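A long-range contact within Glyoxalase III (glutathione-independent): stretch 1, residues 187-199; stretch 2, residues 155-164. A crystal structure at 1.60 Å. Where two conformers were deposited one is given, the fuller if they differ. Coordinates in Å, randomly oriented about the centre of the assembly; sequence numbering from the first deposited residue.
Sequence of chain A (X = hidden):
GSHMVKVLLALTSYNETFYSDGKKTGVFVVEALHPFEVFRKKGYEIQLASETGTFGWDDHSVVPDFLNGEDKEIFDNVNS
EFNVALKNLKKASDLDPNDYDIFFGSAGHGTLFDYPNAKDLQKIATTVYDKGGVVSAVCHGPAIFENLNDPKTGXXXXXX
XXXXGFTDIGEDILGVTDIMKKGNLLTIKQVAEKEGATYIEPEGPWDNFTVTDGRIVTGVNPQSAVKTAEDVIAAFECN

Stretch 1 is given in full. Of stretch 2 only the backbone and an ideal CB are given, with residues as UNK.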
# COMPACT_ATOMS: atom_id res chain seq x y z
N THR A 187 7.78 6.82 -10.63
CA THR A 187 7.43 7.47 -9.38
C THR A 187 5.92 7.65 -9.33
O THR A 187 5.24 7.56 -10.34
CB THR A 187 8.07 8.86 -9.24
OG1 THR A 187 7.53 9.74 -10.25
CG2 THR A 187 9.56 8.78 -9.37
N ILE A 188 5.40 7.94 -8.15
CA ILE A 188 3.96 8.04 -8.04
C ILE A 188 3.43 9.24 -8.83
O ILE A 188 2.35 9.16 -9.42
CB ILE A 188 3.48 8.03 -6.58
CG1 ILE A 188 3.86 6.70 -5.89
CG2 ILE A 188 1.98 8.23 -6.53
CD1 ILE A 188 3.59 5.45 -6.73
N LYS A 189 4.19 10.33 -8.87
CA LYS A 189 3.86 11.45 -9.73
C LYS A 189 3.71 10.96 -11.17
O LYS A 189 2.70 11.23 -11.81
CB LYS A 189 4.93 12.54 -9.64
CG LYS A 189 4.53 13.84 -10.33
CD LYS A 189 5.57 14.93 -10.10
CE LYS A 189 5.13 16.25 -10.72
NZ LYS A 189 6.06 17.36 -10.38
N GLN A 190 4.69 10.20 -11.64
CA GLN A 190 4.67 9.65 -13.00
C GLN A 190 3.48 8.70 -13.21
O GLN A 190 2.89 8.67 -14.29
CB GLN A 190 5.98 8.92 -13.29
CG GLN A 190 7.17 9.86 -13.50
CD GLN A 190 8.46 9.10 -13.77
OE1 GLN A 190 8.84 8.21 -13.01
NE2 GLN A 190 9.14 9.43 -14.87
N VAL A 191 3.14 7.92 -12.20
CA VAL A 191 1.95 7.07 -12.26
C VAL A 191 0.70 7.91 -12.47
O VAL A 191 -0.13 7.59 -13.33
CB VAL A 191 1.77 6.20 -11.00
CG1 VAL A 191 0.43 5.48 -11.02
CG2 VAL A 191 2.92 5.19 -10.88
N ALA A 192 0.56 8.97 -11.68
CA ALA A 192 -0.54 9.91 -11.88
C ALA A 192 -0.54 10.45 -13.32
O ALA A 192 -1.57 10.49 -13.98
CB ALA A 192 -0.46 11.05 -10.87
N GLU A 193 0.62 10.88 -13.82
CA GLU A 193 0.69 11.44 -15.16
C GLU A 193 0.23 10.41 -16.19
O GLU A 193 -0.49 10.74 -17.14
CB GLU A 193 2.11 11.91 -15.49
CG GLU A 193 2.23 12.61 -16.84
CD GLU A 193 3.66 12.70 -17.35
OE1 GLU A 193 4.58 12.13 -16.70
OE2 GLU A 193 3.86 13.32 -18.41
N LYS A 194 0.68 9.17 -16.02
CA LYS A 194 0.37 8.11 -16.97
C LYS A 194 -1.14 7.85 -17.03
O LYS A 194 -1.70 7.57 -18.10
CB LYS A 194 1.09 6.83 -16.54
CG LYS A 194 0.82 5.62 -17.43
CD LYS A 194 1.58 4.40 -16.97
CE LYS A 194 1.24 3.17 -17.80
NZ LYS A 194 2.27 2.11 -17.63
N GLU A 195 -1.77 7.88 -15.86
CA GLU A 195 -3.17 7.49 -15.71
C GLU A 195 -4.14 8.67 -15.86
O GLU A 195 -5.35 8.46 -15.88
CB GLU A 195 -3.39 6.83 -14.36
CG GLU A 195 -2.53 5.59 -14.07
CD GLU A 195 -2.61 4.53 -15.16
OE1 GLU A 195 -3.71 4.37 -15.76
OE2 GLU A 195 -1.58 3.85 -15.41
N GLY A 196 -3.63 9.88 -15.98
CA GLY A 196 -4.49 11.07 -16.09
C GLY A 196 -5.04 11.53 -14.75
O GLY A 196 -6.07 12.21 -14.70
N ALA A 197 -4.31 11.20 -13.68
CA ALA A 197 -4.65 11.65 -12.34
C ALA A 197 -3.89 12.93 -12.05
O ALA A 197 -3.00 13.33 -12.81
CB ALA A 197 -4.28 10.59 -11.31
N THR A 198 -4.22 13.55 -10.91
CA THR A 198 -3.49 14.71 -10.42
C THR A 198 -2.72 14.28 -9.19
O THR A 198 -3.31 13.83 -8.20
CB THR A 198 -4.46 15.87 -10.09
OG1 THR A 198 -5.10 16.32 -11.29
CG2 THR A 198 -3.71 17.02 -9.47
N TYR A 199 -1.39 14.42 -9.23
CA TYR A 199 -0.57 14.14 -8.07
C TYR A 199 -0.51 15.40 -7.19
O TYR A 199 -0.18 16.49 -7.65
CB TYR A 199 0.83 13.73 -8.51
CG TYR A 199 1.78 13.49 -7.36
CD1 TYR A 199 1.79 12.29 -6.68
CD2 TYR A 199 2.67 14.48 -6.96
CE1 TYR A 199 2.66 12.06 -5.62
CE2 TYR A 199 3.54 14.26 -5.91
CZ TYR A 199 3.54 13.05 -5.25
OH TYR A 199 4.41 12.85 -4.21
N UNK A 155 -12.01 3.47 -18.27
CA UNK A 155 -10.89 4.41 -18.14
C UNK A 155 -10.10 4.09 -16.89
O UNK A 155 -10.57 3.38 -16.01
CB UNK A 155 -11.38 5.86 -18.10
N UNK A 156 -8.86 4.60 -16.80
CA UNK A 156 -8.08 4.34 -15.60
C UNK A 156 -8.86 4.69 -14.34
O UNK A 156 -9.54 5.73 -14.29
CB UNK A 156 -6.77 5.13 -15.64
N UNK A 157 -8.80 3.81 -13.36
CA UNK A 157 -9.54 4.00 -12.12
C UNK A 157 -9.27 5.37 -11.47
O UNK A 157 -10.18 5.98 -10.91
CB UNK A 157 -9.19 2.88 -11.14
N UNK A 158 -8.04 5.86 -11.56
CA UNK A 158 -7.70 7.17 -11.00
C UNK A 158 -7.70 8.31 -12.00
O UNK A 158 -7.28 9.41 -11.66
CB UNK A 158 -6.32 7.10 -10.34
N UNK A 159 -8.20 8.09 -13.20
CA UNK A 159 -8.32 9.20 -14.15
C UNK A 159 -9.16 10.30 -13.52
O UNK A 159 -10.25 10.05 -13.05
CB UNK A 159 -8.94 8.74 -15.47
N UNK A 160 -8.65 11.52 -13.53
CA UNK A 160 -9.42 12.67 -13.04
C UNK A 160 -9.51 12.75 -11.52
O UNK A 160 -10.24 13.61 -10.99
CB UNK A 160 -10.83 12.62 -13.62
N UNK A 161 -8.77 11.88 -10.82
CA UNK A 161 -8.75 11.82 -9.36
C UNK A 161 -7.46 12.42 -8.84
O UNK A 161 -6.45 12.49 -9.55
CB UNK A 161 -8.91 10.38 -8.87
N UNK A 162 -7.49 12.83 -7.58
CA UNK A 162 -6.30 13.33 -6.89
C UNK A 162 -5.72 12.23 -6.02
O UNK A 162 -6.45 11.56 -5.29
CB UNK A 162 -6.63 14.56 -6.05
N UNK A 163 -4.41 12.03 -6.14
CA UNK A 163 -3.69 11.11 -5.29
C UNK A 163 -2.39 11.74 -4.82
O UNK A 163 -1.91 12.73 -5.36
CB UNK A 163 -3.42 9.80 -6.02
N UNK A 164 -1.84 11.16 -3.76
CA UNK A 164 -0.47 11.42 -3.39
C UNK A 164 0.27 10.10 -3.22
O UNK A 164 -0.27 9.03 -3.50
CB UNK A 164 -0.40 12.25 -2.11

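At position 155 the CA-to-CB bond points sideways, and stretch 1 offers nothing within reach of the CB, so this contact hardly restricts the choice. Glu-155 is deposited and makes no contact with stretch 1.

Position 156 is different. Its CB points toward stretch 1, and the ideal CB would sit 3.2 Å from Glu-195 OE1, leaving little room for a branch in that direction. A phi of -51° and psi of 135° suit proline, though a small residue would also fit. Pro-156 fills it, its CB 3.3 Å from Glu-195 OE1, and opens a type I turn closed by the N of 159, which donates to Pro-156 O at 2.9 Å. Position 157, inside that turn, points sideways with nothing near, and Leu-157 takes no part.

At position 158 the CB also starts sideways, but the CB atoms of Ala-197 and Glu-195 lie 4.2 and 5.0 Å from the ideal CB of 158, which favours an aliphatic chain of moderate length. Ile-158, with chi1 p and chi2 t, brings its CD1 to 3.7 Å from Ala-197 CB and its CG1 to 3.7 Å from Glu-195 CB.

Position 159 lies beside the end of the helix, where carbonyls gather; its ideal CB is 3.6 Å from Glu-195 O. A long polar or basic chain could exploit this. Lys-159 does so through water: its NZ donates to a water at 3.1 Å, which in turn donates weakly to Glu-195 O at 3.0 Å.

Position 160 has a phi of 76°, which by itself favours glycine, with asparagine a possible alternative. Gly-160 is deposited, and its N donates to Gly-196 O at 2.9 Å, so two residues of positive phi are joined through their backbones.

Position 161 points away, so many side chains would serve; its backbone does the work, with Lys-161 O accepting from Thr-198 N at 2.8 Å.

Positions 162 and 163 pair in parallel with Thr-198 and Tyr-199. At 162 the side chain shares a sheet face with that of Thr-198, where threonine, valine or a long polar chain would fit. Lys-162 runs alongside, its CG 4.2 Å from Thr-198 CB.

At 163 the CB points to the same sheet face as the side chain of Tyr-199, and Ile-188 and Ala-192 present methyls beyond it: a branched or long aliphatic chain suits. Ile-163 sends CD1 to 3.8 Å from Ile-188 CG2 and 4.2 Å from Ala-192 CB, while its N donates to Thr-198 O at 2.9 Å.

Position 164 points sideways, near the tyrosine ring, and tolerates small or beta-branched residues. Thr-164 places OG1 4.1 Å from Tyr-199 CE1.

Stretch 2, residues 155-164: EPLIKGKKIT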
# COMPACT_ATOMS: atom_id res chain seq x y z
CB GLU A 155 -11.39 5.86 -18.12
CG GLU A 155 -12.04 6.32 -19.41
CD GLU A 155 -11.04 6.88 -20.44
OE1 GLU A 155 -9.85 7.02 -20.11
OE2 GLU A 155 -11.46 7.17 -21.58
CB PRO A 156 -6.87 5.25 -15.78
CG PRO A 156 -6.68 5.29 -17.26
CD PRO A 156 -8.07 5.29 -17.84
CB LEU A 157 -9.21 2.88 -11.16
CG LEU A 157 -10.13 2.82 -9.93
CD1 LEU A 157 -10.34 1.38 -9.51
CD2 LEU A 157 -9.55 3.62 -8.79
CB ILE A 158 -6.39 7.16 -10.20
CG1 ILE A 158 -5.18 6.84 -11.10
CG2 ILE A 158 -6.51 6.19 -9.04
CD1 ILE A 158 -3.83 7.07 -10.44
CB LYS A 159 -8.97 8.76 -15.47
CG LYS A 159 -9.05 9.89 -16.50
CD LYS A 159 -9.43 9.40 -17.88
CE LYS A 159 -9.47 10.50 -18.93
NZ LYS A 159 -8.14 11.15 -19.15
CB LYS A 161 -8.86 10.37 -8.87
CG LYS A 161 -10.09 9.63 -9.36
CD LYS A 161 -11.38 10.21 -8.83
CE LYS A 161 -12.51 9.19 -8.98
NZ LYS A 161 -13.84 9.83 -9.15
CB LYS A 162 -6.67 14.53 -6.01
CG LYS A 162 -7.12 15.74 -6.81
CD LYS A 162 -7.44 16.92 -5.89
CE LYS A 162 -8.44 17.89 -6.50
NZ LYS A 162 -8.27 18.04 -7.97
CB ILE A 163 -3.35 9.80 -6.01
CG1 ILE A 163 -2.36 10.03 -7.15
CG2 ILE A 163 -4.61 9.08 -6.44
CD1 ILE A 163 -1.68 8.76 -7.60
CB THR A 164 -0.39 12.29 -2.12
OG1 THR A 164 0.94 12.80 -1.98
CG2 THR A 164 -0.78 11.51 -0.89
O HOH W 1 -6.05 8.93 -18.74
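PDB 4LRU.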